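Local coordinates for protein ornithine decarboxylase (Entamoeba histolytica, PDB 4AIB) that probably catalyses, as a homodimer that uses pyridoxal 5'-phosphate, the decarboxylation of L-ornithine to putrescine in polyamine biosynthesis, at residues N92-I96 and L114-H118; L108-S112 and Y133-M137; S272-K276 and E347-D353. All coordinates share one frame; numbering follows the deposited sequence.

In the fold
Interactions 1 and 2 sit together on the pyridoxal-binding alpha/beta barrel, their centres about 11 Å apart, and their segments alternate along the chain. Both involve helix 105-114 or the turn that follows it, and a probable hydrogen bond from Ile-116 N to Ala-111 O joins them directly. Interaction 3 comes later in sequence, in the mixed beta sheet beyond the barrel. Its centre lies about 48 Å from that of interaction 1 and 53 Å from that of interaction 2, across the centre of the chain. Interactions 2 and 3 both touch the second subunit, consistent with a homodimer in which barrel and sheet domains of different subunits meet.

Interaction 1. Residues N92-I96 and L114-H118; sequences NPEDI and LGINH
Ile-96 and Ile-116 cross at about a right angle, and one methyl does the touching: CD1 of Ile-116 comes to 3.9 Å from CD1 of Ile-96 and packs against its CB and CG2 as well. Ile-116 CG1 lies anti to the carbonyl carbon, and a further bend at chi2 (-57°) swings CD1 across toward the 92-96 segment. Pro-93 covers the same methyl from another direction, with its CB 4.2 Å from Ile-116 CD1. The proline CB also rests on the backbone of Gly-115, 3.4 Å from the carbonyl O; this glycine leaves the helix with positive phi. Both segments lie in loops that lead from a helix into a strand of the alpha/beta barrel: residues 92-96 run into strand 96-98, and residues 114-118 into strand 118-121. These two strands are the ends of the parallel order, and a backbone hydrogen bond between His-118 and Tyr-98 links them, consistent with closure of the barrel. Helix 80-88 adds to the apolar cluster, with Val-86 and Leu-87 touching Ile-96 and Ile-83 touching Ile-116. On the other flank, the His-118 ring turns its CD2 edge to the backbone, with Glu-94 O and Ile-96 O both in the ring plane; CD2 is 3.7 Å from Glu-94 O. The Glu-94 chain, bent at chi2, brings its carboxylate to the histidine nearly perpendicular, the planes 85° apart, and OE1 reaches 3.5 Å from NE2 at an oblique position. The ring's ND1 is hydrogen-bonded to Asp-180 OD2. No direct hydrogen bond joins the segments; instead a water takes the Asn-117 N-H at 2.7 Å and donates to Ile-96 O at 2.9 Å.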
loop_
_atom_site.group_PDB
_atom_site.type_symbol
_atom_site.label_atom_id
_atom_site.label_comp_id
_atom_site.label_asym_id
_atom_site.label_seq_id
_atom_site.Cartn_x
_atom_site.Cartn_y
_atom_site.Cartn_z
ATOM N N ASN A 92 -20.361 -22.610 -1.775
ATOM C CA ASN A 92 -21.672 -22.184 -2.261
ATOM C C ASN A 92 -21.901 -20.680 -2.089
ATOM O O ASN A 92 -21.582 -20.126 -1.034
ATOM C CB ASN A 92 -22.776 -22.972 -1.548
ATOM C CG ASN A 92 -24.077 -23.000 -2.330
ATOM O OD1 ASN A 92 -24.148 -23.561 -3.424
ATOM N ND2 ASN A 92 -25.118 -22.401 -1.764
ATOM N N PRO A 93 -22.460 -20.017 -3.125
ATOM C CA PRO A 93 -22.687 -18.565 -3.119
ATOM C C PRO A 93 -23.600 -18.052 -2.002
ATOM O O PRO A 93 -23.607 -16.850 -1.732
ATOM C CB PRO A 93 -23.330 -18.300 -4.489
ATOM C CG PRO A 93 -23.847 -19.622 -4.943
ATOM C CD PRO A 93 -22.857 -20.612 -4.414
ATOM N N GLU A 94 -24.359 -18.947 -1.369
ATOM C CA GLU A 94 -25.242 -18.578 -0.257
ATOM C C GLU A 94 -24.463 -18.218 1.008
ATOM O O GLU A 94 -24.918 -17.406 1.817
ATOM C CB GLU A 94 -26.245 -19.699 0.042
ATOM C CG GLU A 94 -27.362 -19.843 -0.985
ATOM C CD GLU A 94 -28.360 -18.695 -0.958
ATOM O OE1 GLU A 94 -28.713 -18.222 0.145
ATOM O OE2 GLU A 94 -28.801 -18.269 -2.046
ATOM N N ASP A 95 -23.289 -18.826 1.168
ATOM C CA ASP A 95 -22.413 -18.550 2.306
ATOM C C ASP A 95 -21.695 -17.207 2.167
ATOM O O ASP A 95 -21.129 -16.695 3.136
ATOM C CB ASP A 95 -21.388 -19.677 2.479
ATOM C CG ASP A 95 -22.035 -21.020 2.777
ATOM O OD1 ASP A 95 -22.990 -21.067 3.582
ATOM O OD2 ASP A 95 -21.575 -22.035 2.210
ATOM N N ILE A 96 -21.728 -16.645 0.960
ATOM C CA ILE A 96 -21.050 -15.385 0.653
ATOM C C ILE A 96 -21.964 -14.184 0.903
ATOM O O ILE A 96 -23.156 -14.220 0.591
ATOM C CB ILE A 96 -20.549 -15.364 -0.812
ATOM C CG1 ILE A 96 -19.652 -16.575 -1.094
ATOM C CG2 ILE A 96 -19.810 -14.065 -1.120
ATOM C CD1 ILE A 96 -19.380 -16.824 -2.563
ATOM N N LEU A 114 -23.390 -14.815 -11.018
ATOM C CA LEU A 114 -22.595 -15.823 -10.319
ATOM C C LEU A 114 -23.378 -16.514 -9.204
ATOM O O LEU A 114 -23.003 -17.601 -8.762
ATOM C CB LEU A 114 -21.296 -15.211 -9.782
ATOM C CG LEU A 114 -19.996 -15.464 -10.561
ATOM C CD1 LEU A 114 -20.183 -15.442 -12.075
ATOM C CD2 LEU A 114 -18.930 -14.464 -10.140
ATOM N N GLY A 115 -24.462 -15.882 -8.761
ATOM C CA GLY A 115 -25.361 -16.480 -7.776
ATOM C C GLY A 115 -25.361 -15.810 -6.415
ATOM O O GLY A 115 -25.929 -16.345 -5.459
ATOM N N ILE A 116 -24.727 -14.641 -6.325
ATOM C CA ILE A 116 -24.667 -13.876 -5.078
ATOM C C ILE A 116 -26.037 -13.272 -4.772
ATOM O O ILE A 116 -26.677 -12.685 -5.648
ATOM C CB ILE A 116 -23.574 -12.777 -5.127
ATOM C CG1 ILE A 116 -22.200 -13.380 -5.466
ATOM C CG2 ILE A 116 -23.525 -11.979 -3.826
ATOM C CD1 ILE A 116 -21.717 -14.475 -4.530
ATOM N N ASN A 117 -26.472 -13.428 -3.524
ATOM C CA ASN A 117 -27.826 -13.070 -3.112
ATOM C C ASN A 117 -27.881 -12.148 -1.885
ATOM O O ASN A 117 -28.963 -11.738 -1.455
ATOM C CB ASN A 117 -28.632 -14.348 -2.849
ATOM C CG ASN A 117 -30.130 -14.122 -2.904
ATOM O OD1 ASN A 117 -30.654 -13.571 -3.873
ATOM N ND2 ASN A 117 -30.831 -14.558 -1.864
ATOM N N HIS A 118 -26.718 -11.823 -1.324
ATOM C CA HIS A 118 -26.654 -10.990 -0.122
ATOM C C HIS A 118 -25.671 -9.860 -0.252
ATOM O O HIS A 118 -24.495 -10.078 -0.550
ATOM C CB HIS A 118 -26.343 -11.842 1.107
ATOM C CG HIS A 118 -27.283 -13.011 1.295
ATOM N ND1 HIS A 118 -28.607 -12.854 1.475
ATOM C CD2 HIS A 118 -27.043 -14.383 1.330
ATOM C CE1 HIS A 118 -29.188 -14.060 1.613
ATOM N NE2 HIS A 118 -28.229 -14.995 1.526
HETATM O O HOH W 1 -25.254 -14.433 -1.393
#

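Interaction 2. Residues L108-S112 and Y133-M137; sequences LIEAS and YAPKM
Ser-112 N gives its hydrogen to Leu-108 O over 3.3 Å, an ordinary helical bond, and the far segment packs against both its ends: the Met-137 methyl CE lies 3.9 Å from Ser-112 N, while Ala-134 CB faces Leu-108 O more loosely. No hydrogen bond crosses between the segments; the contact is made mainly by apolar side chains. Met-137 runs out almost straight, with CG anti to the backbone N (chi1 -156°), and only at chi3 (-70°) does it bend to lay CE against the helix. Its SD meets Leu-108 CD1 at 3.9 Å, the two chains crossing at a slant, and CE also comes near CB of Ala-111. Beside it, the methyl of Ala-134 sits on Ser-112, 3.8 Å from its CB and equally near OG. At the opposite end of the contact Ile-109 CD1 touches Tyr-133 CD1 at 3.8 Å, approaching the ring obliquely, and Ile-109 CG1 leans on Tyr-133 CB. The phenol end of Tyr-133 leads away from helix 105-114, and its ring also meets that of Tyr-105. Pro-21 of the second subunit packs on Tyr-133, and Glu-22 of the second subunit on Ile-109. A type I turn from Ala-134 to Met-137 reverses the chain here, sending Met-137 back toward the helix. The arrangement is that of consecutive beta-alpha units in an alpha/beta barrel: helix 105-114 packs beside the end of helix 124-133 and the turn that feeds the next strand, 138-143.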
loop_
_atom_site.group_PDB
_atom_site.type_symbol
_atom_site.label_atom_id
_atom_site.label_comp_id
_atom_site.label_asym_id
_atom_site.label_seq_id
_atom_site.Cartn_x
_atom_site.Cartn_y
_atom_site.Cartn_z
ATOM N N LEU A 108 -21.672 -5.682 -9.806
ATOM C CA LEU A 108 -22.973 -6.005 -9.215
ATOM C C LEU A 108 -23.793 -6.921 -10.124
ATOM O O LEU A 108 -24.445 -7.854 -9.650
ATOM C CB LEU A 108 -23.753 -4.722 -8.893
ATOM C CG LEU A 108 -25.160 -4.809 -8.286
ATOM C CD1 LEU A 108 -25.171 -5.556 -6.959
ATOM C CD2 LEU A 108 -25.746 -3.415 -8.119
ATOM N N ILE A 109 -23.748 -6.648 -11.427
ATOM C CA ILE A 109 -24.422 -7.473 -12.430
ATOM C C ILE A 109 -23.808 -8.877 -12.467
ATOM O O ILE A 109 -24.528 -9.878 -12.431
ATOM C CB ILE A 109 -24.391 -6.808 -13.829
ATOM C CG1 ILE A 109 -25.216 -5.515 -13.822
ATOM C CG2 ILE A 109 -24.916 -7.755 -14.901
ATOM C CD1 ILE A 109 -24.909 -4.566 -14.964
ATOM N N GLU A 110 -22.477 -8.936 -12.512
ATOM C CA GLU A 110 -21.743 -10.203 -12.557
ATOM C C GLU A 110 -21.981 -11.069 -11.318
ATOM O O GLU A 110 -22.085 -12.294 -11.424
ATOM C CB GLU A 110 -20.243 -9.948 -12.763
ATOM C CG GLU A 110 -19.387 -11.196 -12.969
ATOM C CD GLU A 110 -19.721 -11.969 -14.235
ATOM O OE1 GLU A 110 -20.290 -11.383 -15.182
ATOM O OE2 GLU A 110 -19.403 -13.176 -14.287
ATOM N N ALA A 111 -22.076 -10.426 -10.154
ATOM C CA ALA A 111 -22.349 -11.116 -8.892
ATOM C C ALA A 111 -23.716 -11.801 -8.906
ATOM O O ALA A 111 -23.865 -12.913 -8.395
ATOM C CB ALA A 111 -22.246 -10.151 -7.721
ATOM N N SER A 112 -24.702 -11.132 -9.501
ATOM C CA SER A 112 -26.047 -11.685 -9.651
ATOM C C SER A 112 -26.044 -12.921 -10.551
ATOM O O SER A 112 -26.766 -13.885 -10.289
ATOM C CB SER A 112 -27.004 -10.627 -10.206
ATOM O OG SER A 112 -28.334 -11.114 -10.258
ATOM N N TYR A 133 -30.536 -3.011 -11.551
ATOM C CA TYR A 133 -29.627 -3.966 -12.193
ATOM C C TYR A 133 -29.720 -5.402 -11.677
ATOM O O TYR A 133 -29.576 -6.349 -12.452
ATOM C CB TYR A 133 -28.182 -3.456 -12.129
ATOM C CG TYR A 133 -27.964 -2.157 -12.878
ATOM C CD1 TYR A 133 -27.701 -2.152 -14.249
ATOM C CD2 TYR A 133 -28.027 -0.930 -12.218
ATOM C CE1 TYR A 133 -27.507 -0.965 -14.937
ATOM C CE2 TYR A 133 -27.834 0.263 -12.898
ATOM C CZ TYR A 133 -27.573 0.240 -14.256
ATOM O OH TYR A 133 -27.380 1.422 -14.933
ATOM N N ALA A 134 -29.954 -5.557 -10.376
ATOM C CA ALA A 134 -30.117 -6.878 -9.762
ATOM C C ALA A 134 -31.125 -6.831 -8.605
ATOM O O ALA A 134 -30.736 -6.916 -7.437
ATOM C CB ALA A 134 -28.773 -7.415 -9.291
ATOM N N PRO A 135 -32.429 -6.705 -8.930
ATOM C CA PRO A 135 -33.462 -6.448 -7.920
ATOM C C PRO A 135 -33.850 -7.661 -7.066
ATOM O O PRO A 135 -34.695 -7.539 -6.177
ATOM C CB PRO A 135 -34.653 -5.980 -8.757
ATOM C CG PRO A 135 -34.484 -6.676 -10.063
ATOM C CD PRO A 135 -33.007 -6.851 -10.282
ATOM N N LYS A 136 -33.235 -8.811 -7.330
ATOM C CA LYS A 136 -33.505 -10.025 -6.560
ATOM C C LYS A 136 -32.517 -10.233 -5.410
ATOM O O LYS A 136 -32.711 -11.118 -4.572
ATOM C CB LYS A 136 -33.533 -11.253 -7.476
ATOM C CG LYS A 136 -34.829 -11.412 -8.253
ATOM C CD LYS A 136 -34.904 -12.769 -8.932
ATOM C CE LYS A 136 -36.246 -12.965 -9.620
ATOM N NZ LYS A 136 -36.338 -14.289 -10.294
ATOM N N MET A 137 -31.471 -9.411 -5.372
ATOM C CA MET A 137 -30.446 -9.498 -4.333
ATOM C C MET A 137 -30.963 -8.956 -3.000
ATOM O O MET A 137 -31.544 -7.870 -2.943
ATOM C CB MET A 137 -29.182 -8.751 -4.766
ATOM C CG MET A 137 -27.905 -9.230 -4.088
ATOM S SD MET A 137 -26.400 -8.545 -4.812
ATOM C CE MET A 137 -26.348 -9.376 -6.398
#

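Interaction 3. Residues S272-K276 and E347-D353; sequences SLHGK and EMEPGKD
Lys-276 lies across the ring of Pro-350 at about a right angle and can be followed along its whole length. CB starts 3.7 Å from Pro-350 CG. The chain then runs extended through CG, and Lys-276 CD lies near both Pro-350 CD and Met-348 O, 3.2 Å from the latter. A bend at chi3 (85°) turns CE back along Met-348 O, and a straight last bond carries NZ on to hydrogen-bond the same oxygen at 3.3 Å; the C=O...N angle is 152°, with the nitrogen tilted from the carbonyl plane. Glu-347 approaches the same ammonium, but OE2 stays 4.2 Å from NZ, beyond a salt bridge, so its pull would be a longer-range one.

Leu-273 fills the other half of the contact. Its CD1 meets CB and SD of Met-348, 3.8 Å from the sulfur, the two side chains crossing nearly perpendicularly, while its CG leans on Asp-353 O. Along the backbone, Gly-351 N makes a weak bond to Leu-273 O, which also accepts from Gln-24 NE2. A water receives the N-H groups of both Leu-273 and Gly-351 and may donate to Asp-353 O. The loop is braced internally: Glu-349 N gives a nearly straight hydrogen bond (171°) to Asp-353 OD2 at 2.7 Å, which takes it on the anti lone pair, and Glu-349 O accepts from the amides of Lys-352 and Asp-353. OD1 of that aspartate is held by Thr-315.

The 347-353 loop thus lies against strand 267-281 of the mixed sheet, which pairs with strands 284-291 and 354-360. Tyr-289 and Leu-355 from these pack on Leu-273, and Asp-125, on helix 124-133 of the second subunit, packs on Lys-276 and Pro-350.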
loop_
_atom_site.group_PDB
_atom_site.type_symbol
_atom_site.label_atom_id
_atom_site.label_comp_id
_atom_site.label_asym_id
_atom_site.label_seq_id
_atom_site.Cartn_x
_atom_site.Cartn_y
_atom_site.Cartn_z
ATOM N N SER A 272 14.954 -12.473 6.585
ATOM C CA SER A 272 16.413 -12.500 6.615
ATOM C C SER A 272 16.979 -11.084 6.684
ATOM O O SER A 272 16.272 -10.114 6.407
ATOM C CB SER A 272 16.952 -13.214 5.375
ATOM O OG SER A 272 16.552 -12.539 4.195
ATOM N N LEU A 273 18.257 -10.977 7.042
ATOM C CA LEU A 273 18.927 -9.682 7.148
ATOM C C LEU A 273 19.917 -9.453 6.012
ATOM O O LEU A 273 20.728 -10.326 5.695
ATOM C CB LEU A 273 19.639 -9.550 8.497
ATOM C CG LEU A 273 18.783 -9.535 9.767
ATOM C CD1 LEU A 273 19.670 -9.697 10.990
ATOM C CD2 LEU A 273 17.950 -8.264 9.867
ATOM N N HIS A 274 19.841 -8.270 5.406
ATOM C CA HIS A 274 20.765 -7.876 4.344
ATOM C C HIS A 274 21.241 -6.454 4.509
ATOM O O HIS A 274 21.315 -5.690 3.542
ATOM C CB HIS A 274 20.143 -8.111 2.965
ATOM C CG HIS A 274 18.845 -7.369 2.737
ATOM N ND1 HIS A 274 18.801 -6.145 2.184
ATOM C CD2 HIS A 274 17.526 -7.729 3.004
ATOM C CE1 HIS A 274 17.521 -5.736 2.100
ATOM N NE2 HIS A 274 16.741 -6.706 2.603
ATOM N N GLY A 275 21.578 -6.092 5.746
ATOM C CA GLY A 275 22.077 -4.754 6.052
ATOM C C GLY A 275 22.239 -4.470 7.535
ATOM O O GLY A 275 21.394 -4.855 8.348
ATOM N N LYS A 276 23.328 -3.787 7.882
ATOM C CA LYS A 276 23.622 -3.442 9.272
ATOM C C LYS A 276 24.359 -2.109 9.394
ATOM O O LYS A 276 25.225 -1.789 8.578
ATOM C CB LYS A 276 24.436 -4.557 9.940
ATOM C CG LYS A 276 24.464 -4.488 11.461
ATOM C CD LYS A 276 25.134 -5.705 12.081
ATOM C CE LYS A 276 26.647 -5.564 12.147
ATOM N NZ LYS A 276 27.273 -6.711 12.862
ATOM N N GLU A 347 23.243 -8.522 19.127
ATOM C CA GLU A 347 23.966 -8.152 17.911
ATOM C C GLU A 347 23.887 -9.282 16.887
ATOM O O GLU A 347 24.226 -10.429 17.185
ATOM C CB GLU A 347 25.426 -7.803 18.220
ATOM C CG GLU A 347 26.164 -7.145 17.060
ATOM C CD GLU A 347 27.651 -6.970 17.317
ATOM O OE1 GLU A 347 28.266 -7.858 17.946
ATOM O OE2 GLU A 347 28.209 -5.942 16.877
ATOM N N MET A 348 23.427 -8.943 15.687
ATOM C CA MET A 348 23.196 -9.929 14.637
ATOM C C MET A 348 24.141 -9.748 13.454
ATOM O O MET A 348 24.654 -8.654 13.217
ATOM C CB MET A 348 21.740 -9.877 14.168
ATOM C CG MET A 348 20.738 -10.363 15.203
ATOM S SD MET A 348 19.023 -10.242 14.662
ATOM C CE MET A 348 18.727 -8.480 14.797
ATOM N N GLU A 349 24.365 -10.837 12.722
ATOM C CA GLU A 349 25.216 -10.832 11.539
ATOM C C GLU A 349 24.368 -11.094 10.293
ATOM O O GLU A 349 23.749 -12.156 10.179
ATOM C CB GLU A 349 26.321 -11.885 11.678
ATOM C CG GLU A 349 27.368 -11.871 10.572
ATOM C CD GLU A 349 28.447 -12.921 10.773
ATOM O OE1 GLU A 349 29.111 -12.906 11.832
ATOM O OE2 GLU A 349 28.637 -13.758 9.866
ATOM N N PRO A 350 24.326 -10.121 9.361
ATOM C CA PRO A 350 23.542 -10.254 8.130
ATOM C C PRO A 350 24.041 -11.403 7.257
ATOM O O PRO A 350 25.241 -11.505 6.987
ATOM C CB PRO A 350 23.756 -8.909 7.422
ATOM C CG PRO A 350 24.185 -7.970 8.496
ATOM C CD PRO A 350 24.988 -8.807 9.443
ATOM N N GLY A 351 23.116 -12.260 6.833
ATOM C CA GLY A 351 23.453 -13.453 6.062
ATOM C C GLY A 351 23.510 -14.701 6.924
ATOM O O GLY A 351 23.498 -15.821 6.410
ATOM N N LYS A 352 23.572 -14.504 8.240
ATOM C CA LYS A 352 23.642 -15.607 9.193
ATOM C C LYS A 352 22.422 -15.626 10.114
ATOM O O LYS A 352 21.856 -16.689 10.375
ATOM C CB LYS A 352 24.944 -15.529 10.006
ATOM C CG LYS A 352 25.314 -16.796 10.770
ATOM C CD LYS A 352 24.833 -16.755 12.213
ATOM C CE LYS A 352 25.213 -18.021 12.965
ATOM N NZ LYS A 352 24.747 -17.985 14.379
ATOM N N ASP A 353 22.023 -14.449 10.595
ATOM C CA ASP A 353 20.919 -14.325 11.549
ATOM C C ASP A 353 19.573 -14.035 10.887
ATOM O O ASP A 353 19.506 -13.363 9.856
ATOM C CB ASP A 353 21.237 -13.261 12.605
ATOM C CG ASP A 353 22.281 -13.723 13.607
ATOM O OD1 ASP A 353 21.989 -14.642 14.402
ATOM O OD2 ASP A 353 23.395 -13.160 13.608
HETATM O O HOH W 2 20.176 -13.000 6.989
#